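Local structure of recombination protein recR (Deinococcus radiodurans, 1VDD) at the interface of chains A and B and the interface of chains A and C. The protein acts in homologous recombinational DNA repair as a ring-shaped assembly, probably binding DNA and working with RecF and RecO. Sequence-based numbering; all coordinates share one arbitrary frame. Chains: chain A/B/C, Recombination protein recR.

Contact 1: the interface of chains A and B. Residues chain A 14, 17, 43, 47; chain B 14, 32, 43-44, 47.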
# COMPACT_ATOMS: atom_id res chain seq x y z
N LEU A 14 -17.50 9.37 -14.95
CA LEU A 14 -16.59 8.25 -14.67
C LEU A 14 -16.24 8.26 -13.20
O LEU A 14 -16.31 7.23 -12.54
CB LEU A 14 -15.31 8.34 -15.51
CG LEU A 14 -15.40 7.97 -17.00
CD1 LEU A 14 -14.14 8.38 -17.71
CD2 LEU A 14 -15.63 6.49 -17.17
N LEU A 17 -18.09 6.55 -10.43
CA LEU A 17 -17.96 5.11 -10.28
C LEU A 17 -17.07 4.77 -9.10
O LEU A 17 -16.16 5.52 -8.76
CB LEU A 17 -17.36 4.51 -11.55
CG LEU A 17 -18.14 4.70 -12.85
CD1 LEU A 17 -17.32 4.21 -14.03
CD2 LEU A 17 -19.44 3.94 -12.75
N LEU A 43 -18.91 0.26 -25.84
CA LEU A 43 -18.92 0.45 -24.39
C LEU A 43 -20.29 1.05 -24.04
O LEU A 43 -21.01 0.56 -23.17
CB LEU A 43 -17.82 1.43 -23.96
CG LEU A 43 -17.22 1.28 -22.55
CD1 LEU A 43 -16.56 2.59 -22.14
CD2 LEU A 43 -18.30 0.89 -21.54
N LEU A 47 -23.27 -0.82 -21.87
CA LEU A 47 -23.83 -0.18 -20.68
C LEU A 47 -25.34 -0.18 -20.77
O LEU A 47 -26.02 -0.71 -19.90
CB LEU A 47 -23.36 1.27 -20.57
CG LEU A 47 -22.08 1.52 -19.78
CD1 LEU A 47 -21.51 2.88 -20.13
CD2 LEU A 47 -22.38 1.41 -18.27
N LEU B 14 -15.48 -3.34 -20.05
CA LEU B 14 -14.90 -2.59 -18.96
C LEU B 14 -13.52 -3.16 -18.68
O LEU B 14 -12.61 -2.42 -18.32
CB LEU B 14 -15.78 -2.67 -17.70
CG LEU B 14 -17.11 -1.92 -17.77
CD1 LEU B 14 -17.93 -2.16 -16.53
CD2 LEU B 14 -16.83 -0.44 -17.94
N LEU B 32 -23.39 -0.78 -11.47
CA LEU B 32 -24.22 -0.09 -12.45
C LEU B 32 -25.64 -0.65 -12.45
O LEU B 32 -26.60 0.07 -12.71
CB LEU B 32 -23.59 -0.20 -13.82
CG LEU B 32 -22.28 0.58 -13.82
CD1 LEU B 32 -21.27 0.00 -14.83
CD2 LEU B 32 -22.61 2.02 -14.09
N LEU B 43 -23.90 8.33 -18.54
CA LEU B 43 -22.55 7.80 -18.70
C LEU B 43 -22.33 7.42 -20.17
O LEU B 43 -21.26 7.65 -20.73
CB LEU B 43 -22.35 6.56 -17.83
CG LEU B 43 -20.98 6.11 -17.30
CD1 LEU B 43 -20.95 4.60 -17.28
CD2 LEU B 43 -19.86 6.61 -18.18
N ALA B 44 -23.36 6.85 -20.79
CA ALA B 44 -23.26 6.42 -22.19
C ALA B 44 -23.11 7.60 -23.14
O ALA B 44 -22.31 7.57 -24.06
CB ALA B 44 -24.48 5.60 -22.56
N LEU B 47 -19.73 9.47 -22.91
CA LEU B 47 -18.71 8.78 -23.65
C LEU B 47 -18.83 9.22 -25.11
O LEU B 47 -17.90 9.79 -25.67
CB LEU B 47 -18.90 7.25 -23.52
CG LEU B 47 -18.50 6.66 -22.16
CD1 LEU B 47 -19.22 5.32 -21.92
CD2 LEU B 47 -16.98 6.48 -22.10
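A:Leu47 meets B:Leu43 and B:Leu47 at the heart of a leucine-rich interface between two helix-hairpin-helix domains, and its packing here is largely methyl against methyl. The first group joins the two copies of helix 37-53. CD1 of A:Leu47 lies 3.4 Å from CD1 of B:Leu43 and 3.8 Å from CD1 of B:Leu47, with the side chains crossing at about a right angle. A:Leu43 returns the contact: its CD1 sits against both methyls of B:Leu47, 3.8 Å from CD1. In both copies of Leu43 the CG swings anti to the backbone N (chi1 -152° in A:Leu43, -154° in B:Leu43), which sends the branched end towards the opposing helix. The second group ties these helices to neighbouring elements. B:Leu32, near the end of helix 22-33, divides its methyls: CD1 reaches CD2 of A:Leu47 at 3.9 Å, whereas CD2 meets CD2 of A:Leu17, a loop residue, also at 3.9 Å. From helix 5-16 of chain B, CD2 of B:Leu14 points at CD2 of A:Leu43, 4.1 Å away, and the two side chains cross almost perpendicularly.

Contact 2: the interface of chains A and B. Residues chain A 89, 92, 96; chain B 2, 26, 30.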
# COMPACT_ATOMS: atom_id res chain seq x y z
N GLY A 89 -22.75 -10.84 -6.38
CA GLY A 89 -21.34 -11.10 -6.61
C GLY A 89 -20.88 -12.30 -5.80
O GLY A 89 -19.95 -13.01 -6.18
N ILE A 92 -21.32 -15.50 -7.67
CA ILE A 92 -20.23 -15.82 -8.57
C ILE A 92 -19.09 -16.41 -7.75
O ILE A 92 -18.57 -17.48 -8.05
CB ILE A 92 -19.70 -14.58 -9.31
CG1 ILE A 92 -20.85 -13.83 -10.00
CG2 ILE A 92 -18.64 -15.01 -10.31
CD1 ILE A 92 -21.56 -14.62 -11.09
N ARG A 96 -17.68 -19.88 -8.72
CA ARG A 96 -16.35 -20.10 -9.29
C ARG A 96 -15.52 -20.82 -8.23
O ARG A 96 -14.30 -20.95 -8.36
CB ARG A 96 -15.68 -18.76 -9.64
CG ARG A 96 -16.34 -17.98 -10.77
CD ARG A 96 -16.24 -18.72 -12.10
NE ARG A 96 -16.85 -17.99 -13.21
CZ ARG A 96 -16.46 -16.79 -13.63
NH1 ARG A 96 -15.45 -16.17 -13.04
NH2 ARG A 96 -17.07 -16.21 -14.66
N LYS B 2 -21.77 -15.95 -14.13
CA LYS B 2 -22.42 -15.07 -15.14
C LYS B 2 -22.80 -15.81 -16.42
O LYS B 2 -22.10 -16.74 -16.85
CB LYS B 2 -21.50 -13.88 -15.47
CG LYS B 2 -20.03 -14.22 -15.68
CD LYS B 2 -19.24 -13.00 -16.13
CE LYS B 2 -17.74 -13.23 -16.02
NZ LYS B 2 -17.30 -13.39 -14.60
N GLN B 26 -16.54 -6.68 -13.24
CA GLN B 26 -17.72 -7.32 -12.68
C GLN B 26 -18.27 -6.43 -11.56
O GLN B 26 -19.45 -6.04 -11.58
CB GLN B 26 -17.33 -8.70 -12.12
CG GLN B 26 -18.42 -9.45 -11.37
CD GLN B 26 -17.87 -10.65 -10.62
OE1 GLN B 26 -17.23 -11.53 -11.21
NE2 GLN B 26 -18.11 -10.69 -9.31
N PHE B 30 -22.13 -4.83 -11.59
CA PHE B 30 -23.13 -5.00 -10.55
C PHE B 30 -23.45 -3.68 -9.85
O PHE B 30 -24.54 -3.50 -9.32
CB PHE B 30 -22.67 -6.03 -9.53
CG PHE B 30 -22.79 -7.45 -10.00
CD1 PHE B 30 -21.69 -8.14 -10.49
CD2 PHE B 30 -24.02 -8.11 -9.94
CE1 PHE B 30 -21.81 -9.46 -10.91
CE2 PHE B 30 -24.14 -9.44 -10.36
CZ PHE B 30 -23.03 -10.12 -10.84
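A:Ile92 packs against B:Lys2 and B:Gln26 where the Toprim domain of chain A receives the N-terminal end and the helix-hairpin-helix domain of chain B. The isoleucine uses both branches. Its CD1 methyl is modelled 3.3 Å from the backbone N of the poorly ordered B:Lys2, as van der Waals packing only, while its CG2 lies 3.9 Å from OE1, the amide oxygen of B:Gln26. The isoleucine and glutamine side chains run past each other in opposite directions. Beside them, A:Arg96 and B:Lys2 cross at about a right angle, and the modelled NH2 of the arginine lies 2.8 Å from NZ of the lysine. Two groups that are usually positive would be expected to repel, which makes this approach doubtful and the position of NZ approximate. Further along, B:Phe30 brings its CZ to 4.4 Å from CG1 of A:Ile92, and CA of A:Gly89 faces NE2 of B:Gln26 at 4.2 Å. Behind this shell, CG2 of A:Ile92 sits 4.3 Å above the guanidinium plane of A:Arg96, over its centre, covering one face of the group. On the other chain, B:Gln26 and B:Phe30 lie one turn apart on helix 22-33. The glutamine CG stands anti to the backbone N (chi1 174°), which carries the extended chain towards A:Ile92 and places CG at the edge of the B:Phe30 ring, in its plane.

Contact 3: the interface of chains A and C. Residues chain A 142-143, 168, 170; chain C 172-176.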
# COMPACT_ATOMS: atom_id res chain seq x y z
N GLY A 142 -22.11 -12.16 5.04
CA GLY A 142 -20.79 -11.74 5.49
C GLY A 142 -20.43 -12.16 6.91
O GLY A 142 -21.09 -12.99 7.52
N THR A 143 -19.39 -11.56 7.46
CA THR A 143 -18.96 -11.92 8.80
C THR A 143 -18.76 -10.66 9.62
O THR A 143 -18.17 -10.68 10.70
CB THR A 143 -17.66 -12.72 8.75
OG1 THR A 143 -16.68 -11.96 8.04
CG2 THR A 143 -17.90 -14.02 8.03
N ILE A 168 -21.76 -20.74 7.13
CA ILE A 168 -20.45 -21.08 6.59
C ILE A 168 -19.44 -20.98 7.72
O ILE A 168 -19.65 -20.27 8.69
CB ILE A 168 -20.06 -20.17 5.39
CG1 ILE A 168 -20.11 -18.70 5.79
CG2 ILE A 168 -21.01 -20.41 4.24
CD1 ILE A 168 -19.77 -17.77 4.64
N TYR A 170 -16.55 -19.93 10.07
CA TYR A 170 -15.71 -18.80 10.43
C TYR A 170 -14.38 -19.50 10.59
O TYR A 170 -14.32 -20.57 11.18
CB TYR A 170 -16.13 -18.20 11.77
CG TYR A 170 -17.33 -17.29 11.68
CD1 TYR A 170 -18.48 -17.68 11.00
CD2 TYR A 170 -17.31 -16.04 12.29
CE1 TYR A 170 -19.59 -16.85 10.92
CE2 TYR A 170 -18.42 -15.19 12.22
CZ TYR A 170 -19.56 -15.61 11.53
OH TYR A 170 -20.66 -14.78 11.44
N VAL C 172 -13.90 -18.57 6.63
CA VAL C 172 -13.95 -17.13 6.40
C VAL C 172 -13.52 -16.40 7.65
O VAL C 172 -13.96 -16.73 8.74
CB VAL C 172 -15.39 -16.69 6.02
CG1 VAL C 172 -15.43 -15.17 5.90
CG2 VAL C 172 -15.81 -17.34 4.70
N PRO C 173 -12.64 -15.39 7.51
CA PRO C 173 -12.22 -14.67 8.72
C PRO C 173 -13.36 -13.81 9.24
O PRO C 173 -14.42 -13.73 8.61
CB PRO C 173 -11.05 -13.81 8.22
CG PRO C 173 -11.35 -13.59 6.76
CD PRO C 173 -11.91 -14.94 6.32
N VAL C 174 -13.13 -13.19 10.38
CA VAL C 174 -14.12 -12.32 10.99
C VAL C 174 -14.01 -10.95 10.34
O VAL C 174 -12.90 -10.45 10.12
CB VAL C 174 -13.86 -12.17 12.51
CG1 VAL C 174 -14.56 -10.92 13.03
CG2 VAL C 174 -14.39 -13.39 13.24
N GLY C 175 -15.16 -10.36 10.03
CA GLY C 175 -15.17 -9.03 9.44
C GLY C 175 -14.88 -8.96 7.96
O GLY C 175 -14.07 -8.15 7.52
N GLY C 176 -15.54 -9.81 7.18
CA GLY C 176 -15.32 -9.78 5.75
C GLY C 176 -16.55 -10.17 4.97
O GLY C 176 -17.48 -10.76 5.51
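A:Thr143, with more surface buried than any other residue here, offers its hydroxyl and backbone to the loop C:Pro173 to C:Gly176. OG1 stands between the backbone N and the carbonyl carbon (chi1 56°), a rotamer that turns it into the loop. There it accepts from the N of C:Gly176 at 2.6 Å and can donate to the carbonyl O of C:Pro173, from 17° off the carbonyl plane, or to that of C:Gly176, each 2.9 Å away; its one hydrogen can serve these in turn. The O of C:Gly176 also accepts from the N of A:Thr143 at 2.8 Å. The N of C:Gly175 bonds to the O of A:Thr143, 3.1 Å away. C:Val172 supplies the apolar side. Its CG1 lies 3.5 Å from CG2 of A:Thr143 and its CG2 4.0 Å from CD1 of A:Ile168, while its backbone forms a parallel beta bridge with A:Tyr170. C:Val174 turns CG2 towards CD2 of the A:Tyr170 ring, 4.1 Å away; CG2 of A:Thr143 lies over one face of that ring, towards the rim. Repeated about a two-fold, this grip fastens the loop 172-176 of each chain to its partner, and probably helps to close the ring.

Contact 1 and contact 2 belong to the same A-B interface, their C-alpha centres about 18 Å apart, and share helix 22-33 of chain B: B:Leu32 enters the leucine cluster while B:Gln26 and B:Phe30 face the Toprim domain of chain A. Contact 3 joins chain A to chain C, its C-alpha centre about 19 Å from that of contact 2 and 32 Å from that of contact 1. Chain A meets chain B through both its helix-hairpin-helix and Toprim domains, and chain C through residues 142-143, 168 and 170. Two different two-fold interfaces in alternation can close four copies into the ring.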